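Local coordinates for protein mandelate racemase/muconate lactonizing enzyme (Jannaschia sp., PDB 4J3Z) that probably catalyses an isomerase-type reaction, as a member of the mandelate racemase/muconate lactonizing enzyme family within the enolase superfamily, at residues V165-A170 and A190-A195; E268-L273 and A297-A302; L324-P329 and A358-P363. All blocks are in the same frame, centred on the assembly; numbering follows the deposited sequence.

Overall arrangement
Three contacts from the barrel domain of this enolase-superfamily enzyme show three ways in which elements of such a domain pack together. They follow one another along the chain. Interaction 1 packs helix 183-200 on the end of strand 164-167, interaction 2 sets helix 266-274 beside helix 290-302, and interaction 3 joins helix 315-327 to the loop after strand 356-358. The centre of interaction 1 lies about 28 Å from that of interaction 2 and about 31 Å from that of interaction 3. Interactions 2 and 3 have centres about 21 Å apart and touch, Ala297 CB lying 3.5 Å from Cys328 SG. Both segment pairs also reach the second subunit, through Leu299 and its neighbours and through Pro329, whereas no other chain touches interaction 1.

Interaction 1: residues V165-A170 and A190-A195; sequences VKFDPA and ARFCAA
Phe192, on helix 183-200, presents one ring face to Pro169 and lies beside Phe167, two residues at the end of strand 164-167 and the turn that follows it. The proline meets the ring over that face: Pro169 CB sits 3.7 Å from the centroid of the Phe192 ring and only 14° off its normal, a CH-pi contact centred on the aromatic system. The neighbouring methylene reaches less far over the ring, with Pro169 CG 3.9 Å from Phe192 CB. Phe192 has a first torsion of -102°, away from the staggered values, which turns its face to the proline.

Phe167 makes the second half of the contact. Its CG is tucked between the backbone N and the carbonyl carbon (chi1 53°), which sets the ring against Phe192 and Cys193. There Phe167 CD2 lies 3.9 Å from Phe192 CD2, the two side chains running past each other in opposite senses without stacking. At its far end the Phe167 ring receives the cysteine at its edge: Cys193 SG is 3.8 Å from Phe167 CZ and lies near the ring plane, a sulfur-aromatic contact. All four residues are buried, and their contact is wholly apolar. An alanine in place of Phe192 would probably deprive Pro169 of the aromatic face it rests on and open a gap beside the Phe167 ring.

Outward from here, Phe192 also packs on Pro147 and Ala150 of helix 147-159, while Phe167 reaches Leu206 and Pro169 reaches Phe208, both of strand 205-209. The cluster thus lies between strand and helix of the beta-alpha-beta unit formed by strand 164-167, helix 183-200 and strand 205-209, with helix 147-159 alongside.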
loop_
_atom_site.group_PDB
_atom_site.type_symbol
_atom_site.label_atom_id
_atom_site.label_comp_id
_atom_site.label_asym_id
_atom_site.label_seq_id
_atom_site.Cartn_x
_atom_site.Cartn_y
_atom_site.Cartn_z
ATOM N N VAL D 165 -35.265 11.289 -7.663
ATOM C CA VAL D 165 -35.808 10.553 -8.828
ATOM C C VAL D 165 -34.712 9.800 -9.561
ATOM O O VAL D 165 -33.570 10.267 -9.610
ATOM C CB VAL D 165 -36.536 11.487 -9.826
ATOM C CG1 VAL D 165 -37.880 11.924 -9.262
ATOM C CG2 VAL D 165 -35.668 12.697 -10.177
ATOM N N LYS D 166 -35.060 8.639 -10.114
ATOM C CA LYS D 166 -34.088 7.740 -10.745
ATOM C C LYS D 166 -34.426 7.500 -12.202
ATOM O O LYS D 166 -35.594 7.381 -12.571
ATOM C CB LYS D 166 -34.027 6.400 -9.999
ATOM C CG LYS D 166 -32.801 5.557 -10.301
ATOM C CD LYS D 166 -32.729 4.322 -9.415
ATOM C CE LYS D 166 -33.224 3.069 -10.128
ATOM N NZ LYS D 166 -32.756 1.788 -9.512
ATOM N N PHE D 167 -33.388 7.421 -13.024
ATOM C CA PHE D 167 -33.539 7.257 -14.456
ATOM C C PHE D 167 -32.307 6.546 -15.015
ATOM O O PHE D 167 -31.240 6.558 -14.384
ATOM C CB PHE D 167 -33.735 8.631 -15.122
ATOM C CG PHE D 167 -32.659 9.635 -14.776
ATOM C CD1 PHE D 167 -32.746 10.399 -13.611
ATOM C CD2 PHE D 167 -31.564 9.813 -15.609
ATOM C CE1 PHE D 167 -31.756 11.315 -13.285
ATOM C CE2 PHE D 167 -30.571 10.734 -15.290
ATOM C CZ PHE D 167 -30.669 11.489 -14.128
ATOM N N ASP D 168 -32.460 5.938 -16.191
ATOM C CA ASP D 168 -31.366 5.216 -16.853
ATOM C C ASP D 168 -31.384 5.453 -18.365
ATOM O O ASP D 168 -31.959 4.669 -19.111
ATOM C CB ASP D 168 -31.422 3.711 -16.534
ATOM C CG ASP D 168 -30.529 2.871 -17.459
ATOM O OD1 ASP D 168 -29.291 2.844 -17.269
ATOM O OD2 ASP D 168 -31.077 2.227 -18.379
ATOM N N PRO D 169 -30.750 6.544 -18.820
ATOM C CA PRO D 169 -30.662 6.842 -20.245
ATOM C C PRO D 169 -29.431 6.206 -20.906
ATOM O O PRO D 169 -29.188 6.425 -22.092
ATOM C CB PRO D 169 -30.514 8.358 -20.249
ATOM C CG PRO D 169 -29.716 8.633 -19.020
ATOM C CD PRO D 169 -30.096 7.586 -18.008
ATOM N N ALA D 170 -28.673 5.419 -20.144
ATOM C CA ALA D 170 -27.362 4.950 -20.589
ATOM C C ALA D 170 -27.415 3.844 -21.643
ATOM O O ALA D 170 -26.378 3.430 -22.165
ATOM C CB ALA D 170 -26.516 4.529 -19.396
ATOM N N ALA D 190 -26.177 13.119 -20.212
ATOM C CA ALA D 190 -26.061 14.546 -19.860
ATOM C C ALA D 190 -27.340 15.337 -20.178
ATOM O O ALA D 190 -27.857 16.062 -19.320
ATOM C CB ALA D 190 -24.848 15.172 -20.541
ATOM N N ARG D 191 -27.860 15.188 -21.394
ATOM C CA ARG D 191 -29.131 15.835 -21.773
ATOM C C ARG D 191 -30.238 15.501 -20.780
ATOM O O ARG D 191 -30.984 16.388 -20.353
ATOM C CB ARG D 191 -29.557 15.436 -23.191
ATOM C CG ARG D 191 -28.921 16.266 -24.300
ATOM C CD ARG D 191 -29.280 15.729 -25.692
ATOM N NE ARG D 191 -30.713 15.437 -25.847
ATOM C CZ ARG D 191 -31.229 14.647 -26.793
ATOM N NH1 ARG D 191 -30.443 14.061 -27.697
ATOM N NH2 ARG D 191 -32.541 14.434 -26.837
ATOM N N PHE D 192 -30.321 14.224 -20.397
ATOM C CA PHE D 192 -31.241 13.768 -19.348
ATOM C C PHE D 192 -31.017 14.461 -18.013
ATOM O O PHE D 192 -31.975 14.938 -17.399
ATOM C CB PHE D 192 -31.144 12.260 -19.162
ATOM C CG PHE D 192 -32.266 11.491 -19.804
ATOM C CD1 PHE D 192 -32.382 11.421 -21.192
ATOM C CD2 PHE D 192 -33.192 10.819 -19.022
ATOM C CE1 PHE D 192 -33.410 10.704 -21.780
ATOM C CE2 PHE D 192 -34.212 10.094 -19.605
ATOM C CZ PHE D 192 -34.325 10.040 -20.986
ATOM N N CYS D 193 -29.763 14.524 -17.565
ATOM C CA CYS D 193 -29.428 15.207 -16.300
ATOM C C CYS D 193 -29.707 16.713 -16.337
ATOM O O CYS D 193 -30.184 17.275 -15.351
ATOM C CB CYS D 193 -27.960 14.973 -15.913
ATOM S SG CYS D 193 -27.575 13.370 -15.185
ATOM N N ALA D 194 -29.387 17.364 -17.454
ATOM C CA ALA D 194 -29.623 18.816 -17.608
ATOM C C ALA D 194 -31.098 19.195 -17.518
ATOM O O ALA D 194 -31.452 20.134 -16.801
ATOM C CB ALA D 194 -29.027 19.337 -18.913
ATOM N N ALA D 195 -31.947 18.459 -18.239
ATOM C CA ALA D 195 -33.382 18.753 -18.310
ATOM C C ALA D 195 -34.077 18.506 -16.984
ATOM O O ALA D 195 -34.933 19.295 -16.565
ATOM C CB ALA D 195 -34.047 17.945 -19.423
#

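Interaction 2: residues E268-L273 and A297-A302; sequences EFTQAL and ATLAAA
Leu273 and Leu299 carry the contact between helix 266-274 and helix 290-302, with one Leu273 methyl set against the backbone of helix 290-302 at Leu299. Leu273 CD1 comes 3.4 Å from Leu299 O and 3.7 Å from Ala300 N, so a single branch covers the peptide link joining those two residues. The same methyl is 3.9 Å from Leu299 CB. Leu273 CG stands anti to its carbonyl carbon, beside the backbone N (chi1 -73°), and from there CD1 reaches the neighbouring helix. One turn earlier, Thr270 OG1 lies 3.9 Å from Leu299 CG, the two side chains crossing at a slant; the hydroxyl here is a packing neighbour of the leucine, its hydrogen bond being made to Val266 O in its own helix.

Farther out, Leu273 touches Leu280 of strand 279-280, and Ala300 touches Asn330. Leu299 also meets Leu299 of the second subunit, so the leucine serves an interhelical and an intersubunit surface together.

With axes 10.1 Å apart at closest approach and only 17° between their directions, the helices run nearly parallel. Such side-by-side packing of neighbouring barrel helices, each following its own parallel strand, is characteristic of the outer layer of the modified (beta/alpha)7beta TIM barrel of enolase-superfamily enzymes.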
loop_
_atom_site.group_PDB
_atom_site.type_symbol
_atom_site.label_atom_id
_atom_site.label_comp_id
_atom_site.label_asym_id
_atom_site.label_seq_id
_atom_site.Cartn_x
_atom_site.Cartn_y
_atom_site.Cartn_z
ATOM N N GLU D 268 -19.550 -10.058 0.516
ATOM C CA GLU D 268 -19.430 -9.491 -0.830
ATOM C C GLU D 268 -19.623 -7.985 -0.794
ATOM O O GLU D 268 -18.891 -7.244 -1.449
ATOM C CB GLU D 268 -20.418 -10.142 -1.802
ATOM C CG GLU D 268 -19.922 -11.445 -2.415
ATOM C CD GLU D 268 -20.877 -12.053 -3.435
ATOM O OE1 GLU D 268 -22.050 -11.607 -3.561
ATOM O OE2 GLU D 268 -20.454 -13.012 -4.110
ATOM N N PHE D 269 -20.617 -7.547 -0.023
ATOM C CA PHE D 269 -20.813 -6.141 0.275
ATOM C C PHE D 269 -19.554 -5.514 0.889
ATOM O O PHE D 269 -19.149 -4.425 0.477
ATOM C CB PHE D 269 -22.026 -5.969 1.196
ATOM C CG PHE D 269 -23.345 -6.154 0.495
ATOM C CD1 PHE D 269 -23.895 -7.420 0.340
ATOM C CD2 PHE D 269 -24.029 -5.061 -0.024
ATOM C CE1 PHE D 269 -25.103 -7.598 -0.315
ATOM C CE2 PHE D 269 -25.243 -5.230 -0.674
ATOM C CZ PHE D 269 -25.781 -6.502 -0.820
ATOM N N THR D 270 -18.953 -6.211 1.867
ATOM C CA THR D 270 -17.665 -5.836 2.486
ATOM C C THR D 270 -16.617 -5.477 1.429
ATOM O O THR D 270 -15.978 -4.423 1.499
ATOM C CB THR D 270 -17.124 -6.984 3.375
ATOM O OG1 THR D 270 -18.026 -7.217 4.464
ATOM C CG2 THR D 270 -15.733 -6.671 3.924
ATOM N N GLN D 271 -16.455 -6.357 0.447
ATOM C CA GLN D 271 -15.545 -6.114 -0.681
ATOM C C GLN D 271 -15.888 -4.852 -1.483
ATOM O O GLN D 271 -14.997 -4.178 -1.982
ATOM C CB GLN D 271 -15.485 -7.344 -1.590
ATOM C CG GLN D 271 -14.415 -8.351 -1.176
ATOM C CD GLN D 271 -14.876 -9.799 -1.249
ATOM O OE1 GLN D 271 -14.759 -10.539 -0.268
ATOM N NE2 GLN D 271 -15.394 -10.219 -2.415
ATOM N N ALA D 272 -17.170 -4.533 -1.605
ATOM C CA ALA D 272 -17.597 -3.308 -2.297
ATOM C C ALA D 272 -17.306 -2.081 -1.438
ATOM O O ALA D 272 -17.081 -0.983 -1.951
ATOM C CB ALA D 272 -19.078 -3.370 -2.650
ATOM N N LEU D 273 -17.324 -2.276 -0.123
ATOM C CA LEU D 273 -16.996 -1.209 0.816
ATOM C C LEU D 273 -15.495 -0.949 0.848
ATOM O O LEU D 273 -15.059 0.201 0.943
ATOM C CB LEU D 273 -17.527 -1.538 2.205
ATOM C CG LEU D 273 -19.044 -1.418 2.387
ATOM C CD1 LEU D 273 -19.440 -1.953 3.751
ATOM C CD2 LEU D 273 -19.536 0.013 2.210
ATOM N N ALA D 297 -25.794 -3.257 6.875
ATOM C CA ALA D 297 -25.979 -1.870 7.321
ATOM C C ALA D 297 -24.949 -1.457 8.374
ATOM O O ALA D 297 -24.547 -0.297 8.429
ATOM C CB ALA D 297 -27.387 -1.673 7.846
ATOM N N THR D 298 -24.526 -2.406 9.206
ATOM C CA THR D 298 -23.535 -2.140 10.252
ATOM C C THR D 298 -22.138 -1.993 9.665
ATOM O O THR D 298 -21.351 -1.131 10.103
ATOM C CB THR D 298 -23.568 -3.227 11.345
ATOM O OG1 THR D 298 -24.733 -3.041 12.152
ATOM C CG2 THR D 298 -22.361 -3.151 12.237
ATOM N N LEU D 299 -21.835 -2.827 8.670
ATOM C CA LEU D 299 -20.581 -2.712 7.929
ATOM C C LEU D 299 -20.516 -1.417 7.120
ATOM O O LEU D 299 -19.452 -0.821 6.995
ATOM C CB LEU D 299 -20.372 -3.913 7.008
ATOM C CG LEU D 299 -19.474 -5.097 7.392
ATOM C CD1 LEU D 299 -18.014 -4.704 7.564
ATOM C CD2 LEU D 299 -19.985 -5.851 8.601
ATOM N N ALA D 300 -21.639 -0.989 6.555
ATOM C CA ALA D 300 -21.688 0.313 5.882
ATOM C C ALA D 300 -21.214 1.416 6.843
ATOM O O ALA D 300 -20.261 2.125 6.558
ATOM C CB ALA D 300 -23.095 0.600 5.364
ATOM N N ALA D 301 -21.874 1.526 7.995
ATOM C CA ALA D 301 -21.514 2.495 9.026
ATOM C C ALA D 301 -20.020 2.495 9.410
ATOM O O ALA D 301 -19.438 3.558 9.635
ATOM C CB ALA D 301 -22.379 2.286 10.254
ATOM N N ALA D 302 -19.408 1.311 9.475
ATOM C CA ALA D 302 -17.970 1.172 9.728
ATOM C C ALA D 302 -17.083 1.884 8.693
ATOM O O ALA D 302 -15.926 2.218 8.982
ATOM C CB ALA D 302 -17.601 -0.297 9.803
#

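Interaction 3: residues L324-P329 and A358-P363; sequences LGVSCP and AAPDAP
Val326, late in one of the barrel's outer helices, 315-327, meets Ala359 and Pro360 of the loop that leaves strand 356-358. The valine straddles the alanine methyl: Val326 CG1 and CG2 each lie 3.9 Å from Ala359 CB. Its placement follows from the first torsion, which sets CG1 anti to the backbone N (chi1 175°) and CG2 beside that nitrogen, with both methyls facing the loop. CG2 also approaches the next residue, with Pro360 CD 4.3 Å from Val326 CG2.

Close by, Ser327 OG donates to Leu324 O at 2.6 Å. That donor lies 40° out of the carbonyl plane, and Ser327 N reaches the same oxygen from the same face, so one carbonyl is gripped twice.

Around this small apolar patch, Trp115 packs on Val326 while its NE1 donates to Pro360 O, and Val326 also touches Ile126 of strand 125-131. Strand 356-358 pairs antiparallel with 125-131, unlike the parallel pairs of the barrel. The contact therefore sits where helix 315-327, which precedes barrel strand 334-336, meets the segment that follows this antiparallel strand, within the (beta/alpha)7beta barrel domain of the enolase superfamily.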
loop_
_atom_site.group_PDB
_atom_site.type_symbol
_atom_site.label_atom_id
_atom_site.label_comp_id
_atom_site.label_asym_id
_atom_site.label_seq_id
_atom_site.Cartn_x
_atom_site.Cartn_y
_atom_site.Cartn_z
ATOM N N LEU D 324 -36.445 -2.729 7.776
ATOM C CA LEU D 324 -34.998 -2.594 7.936
ATOM C C LEU D 324 -34.593 -1.125 7.867
ATOM O O LEU D 324 -33.682 -0.689 8.578
ATOM C CB LEU D 324 -34.249 -3.413 6.883
ATOM C CG LEU D 324 -32.758 -3.158 6.632
ATOM C CD1 LEU D 324 -31.925 -3.387 7.876
ATOM C CD2 LEU D 324 -32.243 -4.014 5.482
ATOM N N GLY D 325 -35.279 -0.371 7.010
ATOM C CA GLY D 325 -35.004 1.052 6.825
ATOM C C GLY D 325 -35.345 1.878 8.049
ATOM O O GLY D 325 -34.699 2.889 8.322
ATOM N N VAL D 326 -36.361 1.444 8.790
ATOM C CA VAL D 326 -36.788 2.153 9.993
ATOM C C VAL D 326 -35.685 2.136 11.045
ATOM O O VAL D 326 -35.501 3.105 11.791
ATOM C CB VAL D 326 -38.074 1.548 10.583
ATOM C CG1 VAL D 326 -38.427 2.215 11.908
ATOM C CG2 VAL D 326 -39.225 1.689 9.602
ATOM N N SER D 327 -34.946 1.028 11.057
ATOM C CA SER D 327 -34.032 0.675 12.128
ATOM C C SER D 327 -32.585 1.164 11.972
ATOM O O SER D 327 -31.812 1.099 12.943
ATOM C CB SER D 327 -34.045 -0.840 12.297
ATOM O OG SER D 327 -33.811 -1.483 11.055
ATOM N N CYS D 328 -32.221 1.648 10.779
ATOM C CA CYS D 328 -30.829 2.023 10.479
ATOM C C CYS D 328 -30.583 3.537 10.528
ATOM O O CYS D 328 -31.226 4.298 9.789
ATOM C CB CYS D 328 -30.386 1.484 9.113
ATOM S SG CYS D 328 -30.477 -0.311 8.860
ATOM N N PRO D 329 -29.653 3.979 11.407
ATOM C CA PRO D 329 -29.204 5.377 11.470
ATOM C C PRO D 329 -28.592 5.873 10.168
ATOM O O PRO D 329 -28.629 7.080 9.885
ATOM C CB PRO D 329 -28.140 5.350 12.575
ATOM C CG PRO D 329 -28.597 4.244 13.479
ATOM C CD PRO D 329 -29.162 3.194 12.557
ATOM N N ALA D 358 -43.924 6.192 6.457
ATOM C CA ALA D 358 -43.904 6.242 7.918
ATOM C C ALA D 358 -43.720 4.833 8.441
ATOM O O ALA D 358 -44.230 3.875 7.849
ATOM C CB ALA D 358 -45.193 6.851 8.453
ATOM N N ALA D 359 -42.990 4.708 9.547
ATOM C CA ALA D 359 -42.789 3.423 10.212
ATOM C C ALA D 359 -44.126 2.727 10.488
ATOM O O ALA D 359 -44.983 3.293 11.169
ATOM C CB ALA D 359 -42.006 3.613 11.501
ATOM N N PRO D 360 -44.314 1.505 9.942
ATOM C CA PRO D 360 -45.570 0.750 10.091
ATOM C C PRO D 360 -45.922 0.404 11.550
ATOM O O PRO D 360 -45.057 0.447 12.437
ATOM C CB PRO D 360 -45.325 -0.520 9.263
ATOM C CG PRO D 360 -44.229 -0.156 8.313
ATOM C CD PRO D 360 -43.354 0.797 9.073
ATOM N N ASP D 361 -47.190 0.059 11.765
ATOM C CA ASP D 361 -47.803 -0.021 13.090
ATOM C C ASP D 361 -48.207 -1.429 13.519
ATOM O O ASP D 361 -48.508 -1.666 14.697
ATOM C CB ASP D 361 -49.065 0.846 13.109
ATOM C CG ASP D 361 -48.886 2.143 13.864
ATOM O OD1 ASP D 361 -47.903 2.271 14.622
ATOM O OD2 ASP D 361 -49.752 3.035 13.708
ATOM N N ALA D 362 -48.262 -2.341 12.554
ATOM C CA ALA D 362 -48.835 -3.661 12.771
ATOM C C ALA D 362 -47.761 -4.689 13.121
ATOM O O ALA D 362 -46.583 -4.488 12.795
ATOM C CB ALA D 362 -49.620 -4.097 11.544
ATOM N N PRO D 363 -48.158 -5.794 13.787
ATOM C CA PRO D 363 -47.189 -6.841 14.120
ATOM C C PRO D 363 -46.656 -7.517 12.858
ATOM O O PRO D 363 -47.332 -7.520 11.824
ATOM C CB PRO D 363 -48.014 -7.836 14.945
ATOM C CG PRO D 363 -49.209 -7.068 15.411
ATOM C CD PRO D 363 -49.507 -6.129 14.284
#